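Local coordinates for Lin2111 protein (Listeria innocua, PDB 3EDP) that is of uncharacterised function but probably binds DNA as a transcription regulator of the GntR family, with a winged-helix domain joined to a UTRA domain, at residues 48-51 and 52-56. Residues are numbered along the deposited sequence; the frame is centred on the assembly and turned at random.
Sequences TTIR and RAVDL
Arg52 keeps CG beside its own backbone N (chi1 -71°) and then runs extended to NE, which lays the chain back along Thr48. In Thr48 the methyl CG2 lies opposite the backbone N, on the side where the arginine chain passes. Both belong to helix 47-59, by its place in the GntR-type winged helix-turn-helix probably the recognition helix, where helix 36-42 precedes it and the hairpin of strands 63-66 and 70-73 follows. The two side chains lie side by side and point the same way. The methyl CG2 of Thr48 sits over the centre of one guanidinium face, 3.6 Å from CZ of Arg52. A water at the edge of that group, in its plane, accepts from NH1 of Arg52 and also bonds OG1 of Thr49. OG1 of Thr48 is hydrogen-bonded to a glycerol, probably from the crystallisation liquor, and accepts a weak bond, 3.3 Å long, from NH1 of Arg51.

Four successive i to i+4 backbone bonds link 48-51 to 52-56. The straightest runs from N of Val54 to O of Ile50, 2.9 Å, with an N-H...O angle of 169°. On the buried side of the helix CG2 of Ile50 meets CG2 of Val54 at 4.1 Å. Ile50 also packs on helix 36-42, and Val54 on strand 63-66, so the pair faces both helix 36-42 and the first strand of the wing.

Arg51 and Asp55 also run alongside each other, but their charged ends do not touch. Asp55 instead forms a salt bridge through OD1 with NH1 of Arg65, on strand 63-66. NH2 of the same arginine bonds O of Arg51. That carbonyl oxygen thus has two donors, the second being N of Asp55 at 2.9 Å.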
loop_
_atom_site.group_PDB
_atom_site.type_symbol
_atom_site.label_atom_id
_atom_site.label_comp_id
_atom_site.label_asym_id
_atom_site.label_seq_id
_atom_site.Cartn_x
_atom_site.Cartn_y
_atom_site.Cartn_z
ATOM N N THR A 48 -30.047 13.289 35.248
ATOM C CA THR A 48 -31.156 12.970 34.344
ATOM C C THR A 48 -31.362 14.051 33.290
ATOM O O THR A 48 -31.609 13.769 32.123
ATOM C CB THR A 48 -32.464 12.822 35.140
ATOM O OG1 THR A 48 -32.401 11.632 35.931
ATOM C CG2 THR A 48 -33.672 12.763 34.207
ATOM N N THR A 49 -31.292 15.301 33.721
ATOM C CA THR A 49 -31.394 16.422 32.802
ATOM C C THR A 49 -30.260 16.394 31.768
ATOM O O THR A 49 -30.492 16.534 30.564
ATOM C CB THR A 49 -31.395 17.743 33.571
ATOM O OG1 THR A 49 -32.599 17.819 34.345
ATOM C CG2 THR A 49 -31.315 18.930 32.614
ATOM N N ILE A 50 -29.035 16.193 32.238
ATOM C CA ILE A 50 -27.883 16.161 31.340
ATOM C C ILE A 50 -27.982 14.970 30.383
ATOM O O ILE A 50 -27.710 15.093 29.183
ATOM C CB ILE A 50 -26.560 16.096 32.122
ATOM C CG1 ILE A 50 -26.321 17.407 32.879
ATOM C CG2 ILE A 50 -25.392 15.780 31.191
ATOM C CD1 ILE A 50 -26.400 18.656 32.023
ATOM N N ARG A 51 -28.409 13.826 30.907
ATOM C CA ARG A 51 -28.504 12.621 30.072
ATOM C C ARG A 51 -29.511 12.834 28.942
ATOM O O ARG A 51 -29.312 12.380 27.809
ATOM C CB ARG A 51 -28.865 11.383 30.899
ATOM C CG ARG A 51 -29.117 10.132 30.044
ATOM C CD ARG A 51 -29.482 8.912 30.887
ATOM N NE ARG A 51 -30.712 9.107 31.656
ATOM C CZ ARG A 51 -30.758 9.220 32.981
ATOM N NH1 ARG A 51 -31.924 9.396 33.596
ATOM N NH2 ARG A 51 -29.640 9.153 33.696
ATOM N N ARG A 52 -30.585 13.554 29.250
ATOM C CA ARG A 52 -31.602 13.872 28.252
ATOM C C ARG A 52 -31.108 14.883 27.217
ATOM O O ARG A 52 -31.429 14.772 26.036
ATOM C CB ARG A 52 -32.872 14.385 28.924
ATOM C CG ARG A 52 -33.648 13.310 29.677
ATOM C CD ARG A 52 -34.658 13.947 30.621
ATOM N NE ARG A 52 -35.631 12.986 31.123
ATOM C CZ ARG A 52 -36.510 13.249 32.084
ATOM N NH1 ARG A 52 -36.524 14.454 32.662
ATOM N NH2 ARG A 52 -37.372 12.304 32.464
ATOM N N ALA A 53 -30.350 15.876 27.668
ATOM C CA ALA A 53 -29.770 16.855 26.761
ATOM C C ALA A 53 -28.835 16.152 25.778
ATOM O O ALA A 53 -28.906 16.380 24.571
ATOM C CB ALA A 53 -29.007 17.929 27.543
ATOM N N VAL A 54 -27.965 15.296 26.309
ATOM C CA VAL A 54 -27.005 14.572 25.487
ATOM C C VAL A 54 -27.725 13.624 24.513
ATOM O O VAL A 54 -27.381 13.582 23.333
ATOM C CB VAL A 54 -25.950 13.814 26.347
ATOM C CG1 VAL A 54 -25.023 12.962 25.463
ATOM C CG2 VAL A 54 -25.121 14.798 27.171
ATOM N N ASP A 55 -28.727 12.884 24.999
ATOM C CA ASP A 55 -29.526 12.012 24.122
ATOM C C ASP A 55 -30.013 12.796 22.910
ATOM O O ASP A 55 -30.000 12.304 21.786
ATOM C CB ASP A 55 -30.761 11.460 24.839
ATOM C CG ASP A 55 -30.445 10.339 25.800
ATOM O OD1 ASP A 55 -29.279 9.888 25.871
ATOM O OD2 ASP A 55 -31.389 9.907 26.497
ATOM N N LEU A 56 -30.468 14.015 23.163
ATOM C CA LEU A 56 -30.943 14.905 22.110
ATOM C C LEU A 56 -29.814 15.244 21.133
ATOM O O LEU A 56 -30.015 15.257 19.915
ATOM C CB LEU A 56 -31.500 16.185 22.736
ATOM C CG LEU A 56 -32.506 17.036 21.965
ATOM C CD1 LEU A 56 -32.924 18.228 22.815
ATOM C CD2 LEU A 56 -31.923 17.510 20.653
HETATM O O HOH W 1 -34.889 16.813 33.083
#